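Local coordinates for protein 4-hydroxybenzoyl-CoA thioesterase (Bacillus halodurans, PDB 5WH9) that probably hydrolyses gentisyl-coenzyme A or related acyl-CoA thioesters with a hotdog-fold thioesterase domain, at residues B[8-12]-B[13-17]; B[46-50]-B[51-55]. All blocks are in the same frame, centred on the assembly; numbering follows the deposited sequence.

Contact 1 (B[8-12]-B[13-17]); sequences FRVKF and GDTDA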
# COMPACT_ATOMS: atom_id res chain seq x y z
N PHE B 8 4.98 -6.81 15.20
CA PHE B 8 5.27 -6.47 13.82
C PHE B 8 6.52 -5.63 13.70
O PHE B 8 6.94 -5.02 14.65
CB PHE B 8 4.07 -5.82 13.10
CG PHE B 8 3.83 -4.38 13.45
CD1 PHE B 8 2.97 -4.05 14.46
CD2 PHE B 8 4.45 -3.37 12.75
CE1 PHE B 8 2.73 -2.73 14.78
CE2 PHE B 8 4.22 -2.05 13.07
CZ PHE B 8 3.35 -1.73 14.08
N ARG B 9 7.09 -5.63 12.52
CA ARG B 9 8.28 -4.85 12.20
C ARG B 9 7.99 -3.87 11.07
O ARG B 9 7.31 -4.20 10.11
CB ARG B 9 9.41 -5.77 11.77
CG ARG B 9 9.83 -6.82 12.79
CD ARG B 9 11.31 -7.12 12.63
NE ARG B 9 11.76 -8.21 13.49
CZ ARG B 9 12.99 -8.73 13.45
NH1 ARG B 9 13.90 -8.25 12.61
NH2 ARG B 9 13.32 -9.72 14.27
N VAL B 10 8.51 -2.65 11.20
CA VAL B 10 8.43 -1.66 10.14
C VAL B 10 9.26 -2.04 8.91
O VAL B 10 10.50 -2.15 8.97
CB VAL B 10 8.90 -0.28 10.66
CG1 VAL B 10 8.89 0.74 9.55
CG2 VAL B 10 8.00 0.17 11.80
N LYS B 11 8.57 -2.26 7.79
CA LYS B 11 9.23 -2.53 6.53
C LYS B 11 9.70 -1.23 5.90
O LYS B 11 9.11 -0.17 6.09
CB LYS B 11 8.27 -3.21 5.55
CG LYS B 11 7.50 -4.37 6.15
CD LYS B 11 8.42 -5.30 6.96
CE LYS B 11 7.63 -6.46 7.51
NZ LYS B 11 8.54 -7.57 7.90
N PHE B 12 10.77 -1.33 5.12
CA PHE B 12 11.24 -0.21 4.33
C PHE B 12 10.06 0.45 3.58
O PHE B 12 9.93 1.68 3.55
CB PHE B 12 12.28 -0.74 3.34
CG PHE B 12 12.92 0.32 2.53
CD1 PHE B 12 13.63 1.33 3.15
CD2 PHE B 12 12.80 0.32 1.16
CE1 PHE B 12 14.23 2.32 2.41
CE2 PHE B 12 13.39 1.32 0.42
CZ PHE B 12 14.11 2.32 1.05
N GLY B 13 9.21 -0.38 3.00
CA GLY B 13 8.10 0.09 2.20
C GLY B 13 6.99 0.79 2.96
O GLY B 13 6.08 1.34 2.34
N ASP B 14 7.08 0.76 4.30
CA ASP B 14 6.14 1.47 5.17
C ASP B 14 6.62 2.89 5.44
O ASP B 14 5.91 3.68 6.06
CB ASP B 14 6.01 0.76 6.52
CG ASP B 14 5.39 -0.61 6.40
OD1 ASP B 14 4.43 -0.75 5.60
OD2 ASP B 14 5.87 -1.54 7.09
N THR B 15 7.84 3.19 4.99
CA THR B 15 8.39 4.53 5.18
C THR B 15 8.08 5.42 3.97
O THR B 15 7.61 4.94 2.93
CB THR B 15 9.91 4.50 5.45
OG1 THR B 15 10.61 4.13 4.25
CG2 THR B 15 10.24 3.50 6.55
N ASP B 16 8.35 6.71 4.10
CA ASP B 16 8.21 7.61 2.98
C ASP B 16 9.42 8.54 2.94
O ASP B 16 10.36 8.39 3.73
CB ASP B 16 6.90 8.38 3.08
CG ASP B 16 6.80 9.21 4.36
OD1 ASP B 16 7.79 9.92 4.69
OD2 ASP B 16 5.74 9.16 5.02
N ALA B 17 9.39 9.49 2.03
CA ALA B 17 10.56 10.33 1.76
C ALA B 17 11.04 11.10 2.97
O ALA B 17 12.21 11.45 3.05
CB ALA B 17 10.28 11.28 0.60

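Contact 2 (B[46-50]-B[51-55]); sequences SELID and KKIGF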
# COMPACT_ATOMS: atom_id res chain seq x y z
N SER B 46 -10.25 -15.40 8.78
CA SER B 46 -10.24 -15.95 7.41
C SER B 46 -11.47 -16.80 7.18
O SER B 46 -12.03 -16.84 6.08
CB SER B 46 -9.00 -16.82 7.19
OG SER B 46 -8.95 -17.88 8.14
N GLU B 47 -11.87 -17.48 8.25
CA GLU B 47 -13.05 -18.33 8.25
C GLU B 47 -14.30 -17.46 8.10
O GLU B 47 -15.18 -17.76 7.30
CB GLU B 47 -13.09 -19.13 9.56
CG GLU B 47 -14.43 -19.78 9.86
CD GLU B 47 -14.85 -20.75 8.78
OE1 GLU B 47 -13.96 -21.34 8.11
OE2 GLU B 47 -16.08 -20.93 8.59
N LEU B 48 -14.37 -16.36 8.83
CA LEU B 48 -15.50 -15.46 8.70
C LEU B 48 -15.65 -14.80 7.32
O LEU B 48 -16.74 -14.74 6.78
CB LEU B 48 -15.44 -14.39 9.78
CG LEU B 48 -15.48 -14.94 11.20
CD1 LEU B 48 -14.83 -13.97 12.16
CD2 LEU B 48 -16.91 -15.22 11.60
N ILE B 49 -14.54 -14.34 6.74
CA ILE B 49 -14.57 -13.66 5.44
C ILE B 49 -15.07 -14.64 4.38
O ILE B 49 -15.83 -14.27 3.50
CB ILE B 49 -13.16 -13.13 5.05
CG1 ILE B 49 -12.61 -12.15 6.08
CG2 ILE B 49 -13.17 -12.48 3.68
CD1 ILE B 49 -13.33 -10.82 6.15
N ASP B 50 -14.64 -15.89 4.50
CA ASP B 50 -15.03 -16.96 3.61
C ASP B 50 -16.54 -17.13 3.70
O ASP B 50 -17.22 -17.33 2.70
CB ASP B 50 -14.21 -18.22 3.95
CG ASP B 50 -14.51 -19.40 3.05
OD1 ASP B 50 -14.24 -19.34 1.83
OD2 ASP B 50 -15.02 -20.41 3.58
N LYS B 51 -17.07 -17.02 4.90
CA LYS B 51 -18.50 -17.15 5.12
C LYS B 51 -19.25 -15.82 4.94
O LYS B 51 -20.42 -15.72 5.25
CB LYS B 51 -18.73 -17.73 6.51
CG LYS B 51 -18.28 -19.18 6.66
CD LYS B 51 -18.77 -20.05 5.52
CE LYS B 51 -18.63 -21.53 5.85
NZ LYS B 51 -17.23 -22.05 5.76
N LYS B 52 -18.53 -14.83 4.43
CA LYS B 52 -19.06 -13.49 4.18
C LYS B 52 -19.58 -12.79 5.41
O LYS B 52 -20.62 -12.14 5.37
CB LYS B 52 -20.13 -13.53 3.09
CG LYS B 52 -20.73 -12.17 2.81
CD LYS B 52 -19.68 -11.17 2.38
CE LYS B 52 -20.32 -9.96 1.71
NZ LYS B 52 -21.26 -9.23 2.60
N ILE B 53 -18.84 -12.95 6.50
CA ILE B 53 -19.12 -12.34 7.78
C ILE B 53 -17.98 -11.40 8.08
O ILE B 53 -16.83 -11.72 7.87
CB ILE B 53 -19.24 -13.39 8.89
CG1 ILE B 53 -20.35 -14.37 8.55
CG2 ILE B 53 -19.55 -12.71 10.21
CD1 ILE B 53 -20.53 -15.43 9.60
N GLY B 54 -18.30 -10.21 8.53
CA GLY B 54 -17.26 -9.23 8.79
C GLY B 54 -17.51 -8.37 10.02
O GLY B 54 -18.50 -8.55 10.74
N PHE B 55 -16.59 -7.44 10.26
CA PHE B 55 -16.66 -6.54 11.42
C PHE B 55 -16.16 -5.19 10.94
O PHE B 55 -15.12 -4.71 11.39
CB PHE B 55 -15.80 -7.07 12.58
CG PHE B 55 -14.61 -7.86 12.12
CD1 PHE B 55 -14.74 -9.19 11.77
CD2 PHE B 55 -13.37 -7.26 11.98
CE1 PHE B 55 -13.65 -9.92 11.31
CE2 PHE B 55 -12.28 -7.98 11.52
CZ PHE B 55 -12.42 -9.31 11.19

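Contact 1 (B[8-12]-B[13-17])
Phe12 O accepts two bonds from one residue, Thr15. The hydroxyl OG1 of Thr15 donates to Phe12 O at 2.6 Å and lies in the carbonyl plane. The backbone Thr15 N also donates to Phe12 O, at 3.0 Å, but comes from above that plane. Thr15 OG1 can do this because chi1 of 71° sets it between its own N and carbonyl carbon, facing back along the turn. Thr15 OG1 also has a weak hydrogen bond with Ala17 N of the second subunit.

One residue earlier, Asp14 and Lys11 are joined twice. Asp14 N donates to Lys11 O at 2.9 Å, and Lys11 N donates to Asp14 OD2, also at 2.9 Å. The carboxylate oxygen is met on its anti side, 29° out of plane. Asp14 OD2 also lies 3.3 Å from Lys11 CB, since the two side chains run side by side. The ammonium of Lys11 goes on to Tyr6 OH of the third subunit.

The backbone bonds Asp14 N to Lys11 O and Thr15 N to Phe12 O are i to i+3. They form the short 3-10 turn that takes the chain off strand 6-9 of the hotdog sheet and toward helix 25-40. With an alanine in place of Asp14, Lys11 N would probably lose its carboxylate acceptor, leaving the backbone bond to Lys11 O to join the pair. In the Pseudomonas relative the catalytic aspartate lies in the corresponding loop, and Asp16 probably matches it. On the apolar side, Val10 CG1 rests 4.2 Å from Asp14 CB. The Phe12 side chain leaves the turn with CB close to Gly13 N, and its ring meets Phe70 edge-to-face.

Contact 2 (B[46-50]-B[51-55])
Lys51 turns its chain back along the helix to reach Glu47 and Asp50. Its CG is anti to the carbonyl carbon (chi1 -68°), and the chain bends again at chi2 and chi4. Glu47 and Asp50 both hold CG anti to their own N, at 165° and -179°. Glu47 also bends at chi2, which folds its carboxylate back toward Lys51, so each residue brings a carboxylate to the ammonium. Lys51 NZ is 3.3 Å from Glu47 OE2, in a hydrogen-bonded salt bridge that meets the oxygen on its syn side, tilted somewhat out of the carboxylate plane. The second salt bridge, Lys51 NZ to Asp50 OD2, is 3.5 Å long. The methylenes of Lys51 take part too, with CG 3.4 Å from Glu47 OE2.

The backbone beneath ends helix 45-50 in a Schellman motif. Ile53 N donates to Leu48 O at 2.8 Å, and Lys52 N donates to Ile49 O at 2.9 Å. Lys52 is the C-prime residue and has the positive phi that the motif needs. Lys51 N still makes a helical bond to Glu47 O.

On another side of the turn the contact is apolar. Leu48 CD2 meets Ile53 CG2 at 3.9 Å, the pair commonly found flanking a Schellman turn. Leu48 CD1 reaches Phe55 CE1 at 4.3 Å. Phe55 also packs against Cys34 and Leu38 of helix 25-40, so the turn is tied to the long helix. The salt bridges are long and exposed, so they are likely to add little, and the helix end probably relies more on its backbone bonds and the Leu48-Ile53 packing.

In the fold
Contact 1 comes first along the chain and contact 2 follows, with helix 25-40 lying between them. Their centres are 28 Å apart and their nearest atoms about 16 Å apart, so they do not touch within one chain. Residues 8-17 lead from strand 6-9 of the antiparallel sheet toward helix 25-40. Residues 46-55 lead from helix 45-50 toward strand 57-64 of the same sheet. Both contacts are junctions of one hotdog domain. They do meet between chains: Phe12 of contact 1 packs on Ile49 of the third subunit, and Ile49 of contact 2 packs on Phe12 of that subunit. The two turns therefore share a subunit interface of the tetramer.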